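Local coordinates for protein ABC-type amino acid transport system, periplasmic component (Caldanaerobacter subterraneus subsp. tengcongensis MB4, PDB 4YMX) that binds arginine as the extracytoplasmic substrate-binding protein of an amino acid ABC transporter, at residues 136-141 against 187-192; 147-152 against 159-164; 181-186 against 205-210; 196-201 against 209-214. All blocks are in the same frame, centred on the assembly; numbering follows the deposited sequence. Where two conformers were deposited one is given.

Contact 1: 136-141 against 187-192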
loop_
_atom_site.group_PDB
_atom_site.type_symbol
_atom_site.label_atom_id
_atom_site.label_comp_id
_atom_site.label_asym_id
_atom_site.label_seq_id
_atom_site.Cartn_x
_atom_site.Cartn_y
_atom_site.Cartn_z
ATOM N N SER A 136 -14.623 1.229 20.957
ATOM C CA SER A 136 -14.744 -0.175 20.590
ATOM C C SER A 136 -14.549 -1.081 21.798
ATOM O O SER A 136 -13.713 -0.801 22.656
ATOM C CB SER A 136 -13.681 -0.514 19.555
ATOM O OG SER A 136 -13.643 -1.906 19.281
ATOM N N PRO A 137 -15.280 -2.198 21.841
ATOM C CA PRO A 137 -15.033 -3.213 22.872
ATOM C C PRO A 137 -13.802 -4.074 22.585
ATOM O O PRO A 137 -13.431 -4.921 23.402
ATOM C CB PRO A 137 -16.295 -4.068 22.818
ATOM C CG PRO A 137 -16.734 -3.972 21.376
ATOM C CD PRO A 137 -16.406 -2.557 20.954
ATOM N N ILE A 138 -13.162 -3.862 21.439
ATOM C CA ILE A 138 -11.963 -4.627 21.097
ATOM C C ILE A 138 -10.712 -3.983 21.685
ATOM O O ILE A 138 -10.454 -2.809 21.429
ATOM C CB ILE A 138 -11.811 -4.694 19.569
ATOM C CG1 ILE A 138 -12.970 -5.485 18.969
ATOM C CG2 ILE A 138 -10.452 -5.288 19.182
ATOM C CD1 ILE A 138 -13.072 -5.363 17.458
ATOM N N SER A 139 -9.940 -4.747 22.461
ATOM C CA SER A 139 -8.703 -4.246 23.072
ATOM C C SER A 139 -7.484 -5.047 22.656
ATOM O O SER A 139 -6.356 -4.547 22.675
ATOM C CB SER A 139 -8.801 -4.302 24.599
ATOM O OG SER A 139 -9.810 -3.454 25.091
ATOM N N LYS A 140 -7.696 -6.310 22.321
ATOM C CA LYS A 140 -6.578 -7.191 22.053
ATOM C C LYS A 140 -6.920 -8.202 20.975
ATOM O O LYS A 140 -8.085 -8.325 20.571
ATOM C CB LYS A 140 -6.133 -7.891 23.335
ATOM C CG LYS A 140 -7.197 -8.771 23.962
ATOM C CD LYS A 140 -6.736 -9.279 25.327
ATOM C CE LYS A 140 -7.767 -10.210 25.951
ATOM N NZ LYS A 140 -9.076 -9.541 26.153
ATOM N N PHE A 141 -5.897 -8.925 20.531
ATOM C CA PHE A 141 -6.016 -9.844 19.406
ATOM C C PHE A 141 -7.114 -10.895 19.594
ATOM O O PHE A 141 -7.876 -11.171 18.663
ATOM C CB PHE A 141 -4.660 -10.495 19.120
ATOM C CG PHE A 141 -4.631 -11.313 17.860
ATOM C CD1 PHE A 141 -4.645 -10.697 16.618
ATOM C CD2 PHE A 141 -4.580 -12.696 17.921
ATOM C CE1 PHE A 141 -4.608 -11.455 15.456
ATOM C CE2 PHE A 141 -4.540 -13.458 16.766
ATOM C CZ PHE A 141 -4.558 -12.832 15.527
ATOM N N CYS A 187 -18.471 -2.635 10.035
ATOM C CA CYS A 187 -17.499 -3.629 10.463
ATOM C C CYS A 187 -17.055 -3.269 11.869
ATOM O O CYS A 187 -17.359 -2.173 12.363
ATOM C CB CYS A 187 -16.298 -3.686 9.512
ATOM S SG CYS A 187 -15.332 -2.156 9.409
ATOM N N ASP A 188 -16.337 -4.190 12.501
ATOM C CA ASP A 188 -15.883 -4.009 13.867
ATOM C C ASP A 188 -14.455 -3.501 13.893
ATOM O O ASP A 188 -14.025 -2.880 14.868
ATOM C CB ASP A 188 -15.951 -5.343 14.621
ATOM C CG ASP A 188 -17.360 -5.884 14.723
ATOM O OD1 ASP A 188 -18.228 -5.178 15.274
ATOM O OD2 ASP A 188 -17.601 -7.007 14.250
ATOM N N ALA A 189 -13.712 -3.763 12.821
ATOM C CA ALA A 189 -12.312 -3.371 12.776
ATOM C C ALA A 189 -11.819 -3.392 11.342
ATOM O O ALA A 189 -12.450 -3.993 10.472
ATOM C CB ALA A 189 -11.470 -4.321 13.626
ATOM N N ILE A 190 -10.707 -2.706 11.105
ATOM C CA ILE A 190 -10.006 -2.742 9.829
ATOM C C ILE A 190 -8.599 -3.291 10.069
ATOM O O ILE A 190 -7.988 -2.988 11.089
ATOM C CB ILE A 190 -9.842 -1.324 9.256
ATOM C CG1 ILE A 190 -11.193 -0.630 9.085
ATOM C CG2 ILE A 190 -9.072 -1.345 7.937
ATOM C CD1 ILE A 190 -11.052 0.868 8.792
ATOM N N VAL A 191 -8.071 -4.079 9.137
ATOM C CA VAL A 191 -6.644 -4.398 9.160
ATOM C C VAL A 191 -5.972 -3.693 7.996
ATOM O O VAL A 191 -6.394 -3.841 6.848
ATOM C CB VAL A 191 -6.375 -5.919 9.067
ATOM C CG1 VAL A 191 -4.876 -6.192 9.006
ATOM C CG2 VAL A 191 -6.994 -6.639 10.261
ATOM N N VAL A 192 -4.940 -2.910 8.294
ATOM C CA VAL A 192 -4.301 -2.054 7.296
ATOM C C VAL A 192 -2.943 -1.635 7.832
ATOM O O VAL A 192 -2.691 -1.770 9.024
ATOM C CB VAL A 192 -5.206 -0.824 6.973
ATOM C CG1 VAL A 192 -5.243 0.152 8.143
ATOM C CG2 VAL A 192 -4.769 -0.120 5.687
HETATM O O HOH W 1 -15.321 -2.601 17.198
#

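Contact 2: 147-152 against 159-164. With ARG (arginine), chain C.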
loop_
_atom_site.group_PDB
_atom_site.type_symbol
_atom_site.label_atom_id
_atom_site.label_comp_id
_atom_site.label_asym_id
_atom_site.label_seq_id
_atom_site.Cartn_x
_atom_site.Cartn_y
_atom_site.Cartn_z
ATOM N N LYS A 147 -15.497 -11.528 14.774
ATOM C CA LYS A 147 -15.804 -10.150 14.405
ATOM C C LYS A 147 -15.821 -9.936 12.892
ATOM O O LYS A 147 -15.265 -10.729 12.127
ATOM C CB LYS A 147 -14.798 -9.189 15.047
ATOM C CG LYS A 147 -14.804 -9.201 16.569
ATOM C CD LYS A 147 -16.027 -8.474 17.124
ATOM C CE LYS A 147 -15.978 -8.401 18.644
ATOM N NZ LYS A 147 -17.087 -7.561 19.192
ATOM N N THR A 148 -16.471 -8.854 12.471
ATOM C CA THR A 148 -16.502 -8.462 11.067
ATOM C C THR A 148 -15.322 -7.532 10.831
ATOM O O THR A 148 -15.224 -6.464 11.438
ATOM C CB THR A 148 -17.830 -7.781 10.710
ATOM O OG1 THR A 148 -18.903 -8.707 10.940
ATOM C CG2 THR A 148 -17.859 -7.347 9.235
ATOM N N ILE A 149 -14.407 -7.967 9.973
ATOM C CA ILE A 149 -13.149 -7.256 9.763
ATOM C C ILE A 149 -13.037 -6.813 8.310
ATOM O O ILE A 149 -13.066 -7.646 7.397
ATOM C CB ILE A 149 -11.957 -8.158 10.115
ATOM C CG1 ILE A 149 -12.134 -8.741 11.522
ATOM C CG2 ILE A 149 -10.642 -7.382 9.973
ATOM C CD1 ILE A 149 -12.137 -7.719 12.624
ATOM N N ALA A 150 -12.920 -5.499 8.091
ATOM C CA ALA A 150 -12.780 -4.967 6.737
ATOM C C ALA A 150 -11.326 -5.045 6.294
ATOM O O ALA A 150 -10.413 -4.678 7.045
ATOM C CB ALA A 150 -13.286 -3.540 6.652
ATOM N N VAL A 151 -11.115 -5.548 5.075
ATOM C CA VAL A 151 -9.787 -5.681 4.487
ATOM C C VAL A 151 -9.836 -5.416 2.994
ATOM O O VAL A 151 -10.889 -5.560 2.360
ATOM C CB VAL A 151 -9.190 -7.095 4.691
ATOM C CG1 VAL A 151 -8.923 -7.358 6.172
ATOM C CG2 VAL A 151 -10.098 -8.163 4.104
ATOM N N GLN A 152 -8.681 -5.079 2.429
ATOM C CA GLN A 152 -8.571 -4.843 1.001
ATOM C C GLN A 152 -8.296 -6.154 0.269
ATOM O O GLN A 152 -7.388 -6.913 0.626
ATOM C CB GLN A 152 -7.481 -3.807 0.699
ATOM C CG GLN A 152 -7.298 -3.532 -0.782
ATOM C CD GLN A 152 -6.487 -2.283 -1.031
ATOM O OE1 GLN A 152 -5.434 -2.069 -0.418
ATOM N NE2 GLN A 152 -6.991 -1.426 -1.907
ATOM N N GLU A 159 -4.758 -11.377 4.076
ATOM C CA GLU A 159 -4.112 -12.614 4.523
ATOM C C GLU A 159 -4.047 -12.700 6.049
ATOM O O GLU A 159 -4.303 -13.757 6.643
ATOM C CB GLU A 159 -2.701 -12.685 3.941
ATOM C CG GLU A 159 -1.933 -13.929 4.312
ATOM C CD GLU A 159 -0.524 -13.925 3.751
ATOM O OE1 GLU A 159 -0.295 -13.281 2.701
ATOM O OE2 GLU A 159 0.356 -14.559 4.370
ATOM N N ALA A 160 -3.711 -11.582 6.686
ATOM C CA ALA A 160 -3.608 -11.541 8.139
ATOM C C ALA A 160 -4.975 -11.762 8.785
ATOM O O ALA A 160 -5.113 -12.551 9.734
ATOM C CB ALA A 160 -2.996 -10.214 8.587
ATOM N N ALA A 161 -5.992 -11.081 8.266
ATOM C CA ALA A 161 -7.331 -11.180 8.847
ATOM C C ALA A 161 -7.933 -12.570 8.693
ATOM O O ALA A 161 -8.702 -13.011 9.557
ATOM C CB ALA A 161 -8.254 -10.130 8.248
ATOM N N LYS A 162 -7.578 -13.268 7.614
ATOM C CA LYS A 162 -8.135 -14.599 7.350
ATOM C C LYS A 162 -7.755 -15.618 8.416
ATOM O O LYS A 162 -8.404 -16.658 8.542
ATOM C CB LYS A 162 -7.702 -15.112 5.978
ATOM C CG LYS A 162 -8.498 -14.554 4.824
ATOM C CD LYS A 162 -7.964 -15.105 3.503
ATOM C CE LYS A 162 -8.825 -14.688 2.325
ATOM N NZ LYS A 162 -8.261 -15.205 1.044
ATOM N N LYS A 163 -6.710 -15.319 9.177
ATOM C CA LYS A 163 -6.233 -16.232 10.213
ATOM C C LYS A 163 -6.979 -16.081 11.538
ATOM O O LYS A 163 -6.820 -16.903 12.443
ATOM C CB LYS A 163 -4.728 -16.062 10.409
ATOM C CG LYS A 163 -3.935 -16.515 9.197
ATOM C CD LYS A 163 -2.435 -16.405 9.420
ATOM C CE LYS A 163 -1.972 -14.964 9.333
ATOM N NZ LYS A 163 -0.503 -14.838 9.541
ATOM N N ILE A 164 -7.793 -15.034 11.647
ATOM C CA ILE A 164 -8.561 -14.792 12.863
ATOM C C ILE A 164 -9.672 -15.831 12.974
ATOM O O ILE A 164 -10.437 -16.024 12.032
ATOM C CB ILE A 164 -9.171 -13.384 12.858
ATOM C CG1 ILE A 164 -8.064 -12.326 12.884
ATOM C CG2 ILE A 164 -10.126 -13.199 14.030
ATOM C CD1 ILE A 164 -8.525 -10.939 12.437
HETATM N N ARG C . 1.270 -3.960 1.648
HETATM C CA ARG C . -0.019 -4.663 1.412
HETATM C C ARG C . 0.112 -5.660 0.275
HETATM O O ARG C . 1.133 -5.700 -0.409
HETATM C CB ARG C . -1.124 -3.653 1.095
HETATM C CG ARG C . -0.799 -2.725 -0.059
HETATM C CD ARG C . -2.020 -1.939 -0.508
HETATM N NE ARG C . -1.643 -0.832 -1.374
HETATM C CZ ARG C . -2.499 0.027 -1.913
HETATM N NH1 ARG C . -3.798 -0.081 -1.690
HETATM N NH2 ARG C . -2.046 0.996 -2.686
HETATM O OXT ARG C . -0.802 -6.443 0.023
#

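Contact 3: 181-186 against 205-210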
loop_
_atom_site.group_PDB
_atom_site.type_symbol
_atom_site.label_atom_id
_atom_site.label_comp_id
_atom_site.label_asym_id
_atom_site.label_seq_id
_atom_site.Cartn_x
_atom_site.Cartn_y
_atom_site.Cartn_z
ATOM N N ASP A 181 -16.762 2.016 6.123
ATOM C CA ASP A 181 -17.427 0.909 6.809
ATOM C C ASP A 181 -17.287 1.032 8.321
ATOM O O ASP A 181 -18.261 0.908 9.065
ATOM C CB ASP A 181 -16.826 -0.436 6.387
ATOM C CG ASP A 181 -17.274 -0.882 5.025
ATOM O OD1 ASP A 181 -18.316 -0.393 4.532
ATOM O OD2 ASP A 181 -16.586 -1.755 4.453
ATOM N N LEU A 182 -16.063 1.258 8.781
ATOM C CA LEU A 182 -15.822 1.364 10.215
ATOM C C LEU A 182 -16.549 2.569 10.801
ATOM O O LEU A 182 -17.188 2.465 11.858
ATOM C CB LEU A 182 -14.322 1.413 10.514
ATOM C CG LEU A 182 -13.964 1.386 12.006
ATOM C CD1 LEU A 182 -14.428 0.095 12.670
ATOM C CD2 LEU A 182 -12.463 1.582 12.201
ATOM N N GLN A 183 -16.505 3.697 10.098
ATOM C CA GLN A 183 -17.177 4.900 10.568
ATOM C C GLN A 183 -18.674 4.661 10.731
ATOM O O GLN A 183 -19.292 5.143 11.695
ATOM C CB GLN A 183 -16.915 6.071 9.615
ATOM C CG GLN A 183 -17.525 7.393 10.079
ATOM C CD GLN A 183 -17.024 7.820 11.447
ATOM O OE1 GLN A 183 -15.888 7.538 11.822
ATOM N NE2 GLN A 183 -17.879 8.497 12.207
ATOM N N ASN A 184 -19.242 3.895 9.803
ATOM C CA ASN A 184 -20.682 3.644 9.766
ATOM C C ASN A 184 -21.136 2.384 10.503
ATOM O O ASN A 184 -22.297 1.992 10.409
ATOM C CB ASN A 184 -21.172 3.595 8.316
ATOM C CG ASN A 184 -21.098 4.943 7.629
ATOM O OD1 ASN A 184 -20.380 5.112 6.641
ATOM N ND2 ASN A 184 -21.843 5.914 8.151
ATOM N N GLY A 185 -20.228 1.752 11.236
ATOM C CA GLY A 185 -20.551 0.549 11.985
ATOM C C GLY A 185 -20.836 -0.690 11.151
ATOM O O GLY A 185 -21.480 -1.629 11.634
ATOM N N ARG A 186 -20.350 -0.712 9.912
ATOM C CA ARG A 186 -20.553 -1.873 9.044
ATOM C C ARG A 186 -19.468 -2.936 9.205
ATOM O O ARG A 186 -19.525 -3.993 8.563
ATOM C CB ARG A 186 -20.657 -1.453 7.577
ATOM C CG ARG A 186 -21.773 -0.456 7.320
ATOM C CD ARG A 186 -22.016 -0.256 5.823
ATOM N NE ARG A 186 -20.897 0.428 5.177
ATOM C CZ ARG A 186 -20.862 1.731 4.921
ATOM N NH1 ARG A 186 -21.886 2.506 5.258
ATOM N NH2 ARG A 186 -19.795 2.260 4.333
ATOM N N LYS A 205 -11.238 11.260 13.244
ATOM C CA LYS A 205 -10.818 11.573 14.601
ATOM C C LYS A 205 -11.412 10.666 15.676
ATOM O O LYS A 205 -10.930 10.658 16.811
ATOM C CB LYS A 205 -11.110 13.048 14.897
ATOM C CG LYS A 205 -10.272 13.993 14.044
ATOM C CD LYS A 205 -10.758 15.433 14.126
ATOM C CE LYS A 205 -9.782 16.375 13.440
ATOM N NZ LYS A 205 -9.427 15.914 12.067
ATOM N N ASP A 206 -12.436 9.897 15.329
ATOM C CA ASP A 206 -13.052 8.997 16.296
ATOM C C ASP A 206 -12.544 7.558 16.161
ATOM O O ASP A 206 -13.162 6.618 16.668
ATOM C CB ASP A 206 -14.573 9.074 16.196
ATOM C CG ASP A 206 -15.111 10.382 16.729
ATOM O OD1 ASP A 206 -14.654 10.805 17.815
ATOM O OD2 ASP A 206 -15.959 10.999 16.053
ATOM N N MET A 207 -11.409 7.392 15.484
ATOM C CA MET A 207 -10.779 6.082 15.373
ATOM C C MET A 207 -9.409 6.051 16.054
ATOM O O MET A 207 -8.759 7.086 16.242
ATOM C CB MET A 207 -10.634 5.691 13.898
ATOM C CG MET A 207 -11.965 5.478 13.193
ATOM S SD MET A 207 -11.698 5.156 11.449
ATOM C CE MET A 207 -13.381 5.120 10.835
ATOM N N LYS A 208 -8.971 4.844 16.400
ATOM C CA LYS A 208 -7.663 4.632 17.007
ATOM C C LYS A 208 -6.998 3.389 16.436
ATOM O O LYS A 208 -7.668 2.489 15.919
ATOM C CB LYS A 208 -7.767 4.527 18.535
ATOM C CG LYS A 208 -8.548 3.326 19.012
ATOM C CD LYS A 208 -8.688 3.320 20.523
ATOM C CE LYS A 208 -9.564 2.155 20.939
ATOM N NZ LYS A 208 -9.714 2.127 22.423
ATOM N N ILE A 209 -5.677 3.350 16.534
ATOM C CA ILE A 209 -4.895 2.217 16.079
ATOM C C ILE A 209 -4.585 1.323 17.273
ATOM O O ILE A 209 -4.169 1.809 18.329
ATOM C CB ILE A 209 -3.585 2.703 15.456
ATOM C CG1 ILE A 209 -3.894 3.545 14.219
ATOM C CG2 ILE A 209 -2.679 1.530 15.104
ATOM C CD1 ILE A 209 -2.682 4.262 13.623
ATOM N N LEU A 210 -4.808 0.024 17.104
ATOM C CA LEU A 210 -4.349 -0.971 18.062
ATOM C C LEU A 210 -3.155 -1.712 17.471
ATOM O O LEU A 210 -3.246 -2.335 16.399
ATOM C CB LEU A 210 -5.466 -1.949 18.430
ATOM C CG LEU A 210 -6.698 -1.281 19.036
ATOM C CD1 LEU A 210 -7.786 -2.299 19.341
ATOM C CD2 LEU A 210 -6.327 -0.493 20.285
HETATM O O HOH W 2 -13.966 9.392 12.838
HETATM O O HOH W 3 -17.924 9.707 14.738
#

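Contact 4: 196-201 against 209-214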
loop_
_atom_site.group_PDB
_atom_site.type_symbol
_atom_site.label_atom_id
_atom_site.label_comp_id
_atom_site.label_asym_id
_atom_site.label_seq_id
_atom_site.Cartn_x
_atom_site.Cartn_y
_atom_site.Cartn_z
ATOM N N VAL A 196 -0.516 4.099 6.804
ATOM C CA VAL A 196 -1.750 4.456 6.119
ATOM C C VAL A 196 -2.892 4.738 7.105
ATOM O O VAL A 196 -3.642 5.707 6.929
ATOM C CB VAL A 196 -2.131 3.372 5.095
ATOM C CG1 VAL A 196 -3.456 3.694 4.437
ATOM C CG2 VAL A 196 -1.044 3.275 4.025
ATOM N N ALA A 197 -3.017 3.907 8.137
ATOM C CA ALA A 197 -3.980 4.184 9.201
ATOM C C ALA A 197 -3.756 5.574 9.803
ATOM O O ALA A 197 -4.712 6.314 10.045
ATOM C CB ALA A 197 -3.914 3.115 10.281
ATOM N N LYS A 198 -2.498 5.932 10.052
ATOM C CA LYS A 198 -2.217 7.247 10.624
ATOM C C LYS A 198 -2.704 8.365 9.702
ATOM O O LYS A 198 -3.271 9.361 10.154
ATOM C CB LYS A 198 -0.727 7.405 10.941
ATOM C CG LYS A 198 -0.214 6.487 12.039
ATOM C CD LYS A 198 1.239 6.822 12.344
ATOM C CE LYS A 198 1.798 5.962 13.456
ATOM N NZ LYS A 198 3.250 6.256 13.680
ATOM N N ALA A 199 -2.511 8.191 8.401
ATOM C CA ALA A 199 -2.957 9.196 7.448
ATOM C C ALA A 199 -4.478 9.358 7.472
ATOM O O ALA A 199 -4.989 10.480 7.542
ATOM C CB ALA A 199 -2.477 8.845 6.055
ATOM N N TYR A 200 -5.202 8.243 7.418
ATOM C CA TYR A 200 -6.661 8.303 7.464
ATOM C C TYR A 200 -7.185 8.893 8.773
ATOM O O TYR A 200 -8.197 9.596 8.773
ATOM C CB TYR A 200 -7.265 6.919 7.235
ATOM C CG TYR A 200 -7.442 6.546 5.770
ATOM C CD1 TYR A 200 -6.461 5.837 5.081
ATOM C CD2 TYR A 200 -8.600 6.892 5.083
ATOM C CE1 TYR A 200 -6.628 5.487 3.747
ATOM C CE2 TYR A 200 -8.773 6.554 3.747
ATOM C CZ TYR A 200 -7.782 5.849 3.088
ATOM O OH TYR A 200 -7.959 5.504 1.766
ATOM N N LEU A 201 -6.495 8.621 9.875
ATOM C CA LEU A 201 -6.964 9.063 11.184
ATOM C C LEU A 201 -6.755 10.566 11.413
ATOM O O LEU A 201 -7.262 11.125 12.385
ATOM C CB LEU A 201 -6.342 8.212 12.299
ATOM C CG LEU A 201 -7.195 7.002 12.712
ATOM C CD1 LEU A 201 -7.613 6.149 11.513
ATOM C CD2 LEU A 201 -6.475 6.152 13.761
ATOM N N ILE A 209 -5.677 3.350 16.534
ATOM C CA ILE A 209 -4.895 2.217 16.079
ATOM C C ILE A 209 -4.585 1.323 17.273
ATOM O O ILE A 209 -4.169 1.809 18.329
ATOM C CB ILE A 209 -3.585 2.703 15.456
ATOM C CG1 ILE A 209 -3.894 3.545 14.219
ATOM C CG2 ILE A 209 -2.679 1.530 15.104
ATOM C CD1 ILE A 209 -2.682 4.262 13.623
ATOM N N LEU A 210 -4.808 0.024 17.104
ATOM C CA LEU A 210 -4.349 -0.971 18.062
ATOM C C LEU A 210 -3.155 -1.712 17.471
ATOM O O LEU A 210 -3.246 -2.335 16.399
ATOM C CB LEU A 210 -5.466 -1.949 18.430
ATOM C CG LEU A 210 -6.698 -1.281 19.036
ATOM C CD1 LEU A 210 -7.786 -2.299 19.341
ATOM C CD2 LEU A 210 -6.327 -0.493 20.285
ATOM N N TYR A 211 -2.023 -1.614 18.162
ATOM C CA TYR A 211 -0.803 -2.312 17.769
ATOM C C TYR A 211 -0.798 -3.712 18.364
ATOM O O TYR A 211 -0.372 -3.916 19.503
ATOM C CB TYR A 211 0.434 -1.517 18.215
ATOM C CG TYR A 211 0.546 -0.209 17.468
ATOM C CD1 TYR A 211 1.195 -0.145 16.247
ATOM C CD2 TYR A 211 -0.037 0.951 17.958
ATOM C CE1 TYR A 211 1.280 1.041 15.539
ATOM C CE2 TYR A 211 0.033 2.148 17.250
ATOM C CZ TYR A 211 0.700 2.181 16.042
ATOM O OH TYR A 211 0.765 3.362 15.341
ATOM N N MET A 212 -1.285 -4.681 17.602
ATOM C CA MET A 212 -1.344 -6.062 18.074
ATOM C C MET A 212 -0.221 -6.863 17.450
ATOM O O MET A 212 -0.117 -6.915 16.226
ATOM C CB MET A 212 -2.678 -6.683 17.682
ATOM C CG MET A 212 -3.880 -5.888 18.135
ATOM S SD MET A 212 -5.382 -6.768 17.719
ATOM C CE MET A 212 -6.623 -5.695 18.418
ATOM N N ASP A 213 0.607 -7.492 18.280
ATOM C CA ASP A 213 1.724 -8.288 17.783
ATOM C C ASP A 213 1.266 -9.290 16.728
ATOM O O ASP A 213 1.846 -9.401 15.645
ATOM C CB ASP A 213 2.393 -9.056 18.929
ATOM C CG ASP A 213 3.287 -8.180 19.794
ATOM O OD1 ASP A 213 3.465 -6.982 19.477
ATOM O OD2 ASP A 213 3.835 -8.709 20.789
ATOM N N GLU A 214 0.192 -10.000 17.028
ATOM C CA GLU A 214 -0.155 -11.168 16.241
ATOM C C GLU A 214 -0.740 -10.867 14.861
ATOM O O GLU A 214 -0.702 -11.719 13.977
ATOM C CB GLU A 214 -1.081 -12.082 17.039
ATOM C CG GLU A 214 -0.380 -12.756 18.214
ATOM C CD GLU A 214 -1.336 -13.541 19.077
ATOM O OE1 GLU A 214 -1.868 -12.943 20.028
ATOM O OE2 GLU A 214 -1.550 -14.751 18.801
HETATM O O HOH W 4 3.882 3.831 14.741
#

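Contact 1: 136-141 against 187-192
The torsions of Ile138 bring it to Asp188 and Ala189. CG1 stands anti to the carbonyl carbon (chi1 -65°), and a nearly straight chi2 of 168° carries CD1 outward to the strand. The side chains of Ile138 and Asp188 cross at about a right angle. The evidence for apolar contact is the end methyl alone: Ile138 CD1 lies 4.0 Å from Asp188 CB and 4.3 Å from Ala189 CB. It also comes within 3.7 Å of the backbone Asp188 O. The polar link is indirect. One water donates to Asp188 O at 2.7 Å and lies 2.8 Å from Ser136 OG. That hydroxyl oxygen also accepts from Ile138 N (3.0 Å, N-H...O angle 162°), forming an ST turn that ties the loop bend to the water. The carboxylate of Asp188 is engaged away from the loop, OD2 accepting from Thr148 N. The contact lays the loop that follows strand 128-133 against the start of strand 189-193. This strand runs between 148-152 and 128-133, with Ala189 touching Ile149, Val130 and Val132, while Ile190 packs on helix 175-183.

Contact 2: 147-152 against 159-164
Apolar contact carries this pairing, and Ala161 is its hub: its CB lies 3.5 Å from Val151 CG1 and 4.0 Å from Ile149 CG2, so one helix methyl meets both side chains that strand 148-152 sends to this side. Their branches differ. Ile149 offers CG2, whereas Val151 offers CG1, which its first torsion of -66° sets anti to the carbonyl carbon; its other methyl is left in the crowded position between N and C. Farther along, Ile149 CG1 and Ile164 CD1 meet more loosely at 4.3 Å. All four of these residues are buried.

Backbone bonding explains how Ile164 comes to join Ala161. A type I turn runs from Ala161 to Ile164, closed by Ile164 N to Ala161 O (3.0 Å), and it brings the isoleucine round to the same side.

The polar interaction lies at the other end of the strand. Gln152 has CG anti to its backbone N (chi1 179°) and an extended chain beyond, which puts OE1 within 2.9 Å of NH1 of the bound arginine, the ligand donating. Its NE2 donates to Asn173 O, a bond that helps fix which way the amide is turned; a weaker one goes to Asp46.

The segments open a beta-alpha-beta unit of strand 148-152, helix 156-161 and strand 168-172. Leu169 of the returning strand touches both Val151 and Ala161, and strand 189-193 lies along the other edge of 148-152, with Val191 touching Ile149 and Val151.

Contact 3: 181-186 against 205-210
The carboxamide of Gln183 is the flat group that works across this contact: its OE1 lies 3.6 Å from Met207 CE, and both its oxygen and its nitrogen bond to a water. One water donates to OE1 and accepts from Asp206 N at 3.0 Å; another accepts from NE2 and donates to Asp206 OD2 at 2.7 Å. Two separate bridges thus tie the amide to one residue and should limit its rotation. The second flat group, the guanidinium of Arg186, meets Asp181 OD1 at its edge and in plane. NE and NH2 both grip that oxygen side-on, NE at 2.8 Å. Seen from the carboxylate, the two nitrogens come on the anti side and from opposite faces, each 23° out of plane. Asp181 OD2 has a second salt-bridge partner in Lys170.

The same arginine takes part, through its backbone N, in the Schellman motif that ends helix 175-183: Arg186 N donates to Asp181 O and Gly185 N to Leu182 O, with Gly185 at positive phi (69°) as the C-prime residue. The last turn so terminated faces strand 207-210, an edge strand of the five-stranded sheet in this lobe.

Met207 bridges the two elements. Its chain is extended beyond CG, and it meets Leu182 tip to tip, SD lying 3.7 Å from Leu182 CD2. The terminal methyl continues past the leucine to the helix backbone, with CE 3.5 Å from Gln183 N. Phe179, one turn back along the helix from Gln183, also touches Met207, and Val131 of the neighbouring strand touches Leu182.

Contact 4: 196-201 against 209-214
Ile209 presents its longer branch to helix 194-201. Chi1 of -63° sets CG1 anti to the carbonyl carbon, and with chi2 near 171° the end methyl runs straight on to the helix. CD1 lies 3.7 Å from Ala197 CB and 3.7 Å from Lys198 CG, while CG1 is 3.7 Å from Leu201 CD2, so the branch meets residues one turn apart. Leu201 achieves this with a first torsion of -93°, well off a staggered position. The other branch of Ile209 has a different task: CG2 sits 3.5 Å above the plane of the Tyr211 ring, displaced toward its rim.

Lys198 has an extended chain that crosses both Ile209 and Tyr211 at about a right angle. Its middle packs on the isoleucine, and CE reaches within 3.4 Å of Tyr211 OH. The ammonium itself is linked through water, which accepts from NZ at 2.7 Å and donates to Tyr211 OH at 3.2 Å. Tyr211 OH is also hydrogen-bonded to Asp194, which forms a long, weak ion pair with Lys198.

Strand 207-210 lies antiparallel to 128-133 at the edge of a sheet ordered 168-172, 148-152, 189-193, 128-133, 207-210. That topology, with one strand inserted against the direction of the others, is characteristic of type II periplasmic binding proteins, and this helix packs against its edge strand.

How the contacts relate
All four contacts belong to one lobe and reach the same five-stranded sheet. Contacts 1 and 2 join through neighbouring strands, with probable hydrogen bonds Asp188 N to Thr148 O (2.7 Å) and Ala150 N to Ala189 O (2.9 Å). Contacts 3 and 4 share Ile209 and Leu210, and Leu201 CD2 of contact 4 lies 3.5 Å from Met207 O of contact 3. Leu210 CD1 also meets Ile138 O of contact 1 at 3.4 Å. Contacts 2 and 4 do not touch, their nearest atoms being about 5 Å apart. Contact 2 alone holds a residue of the arginine pocket, Gln152; in contact 4 the side chain of Ala197 is about 12 Å from the ligand.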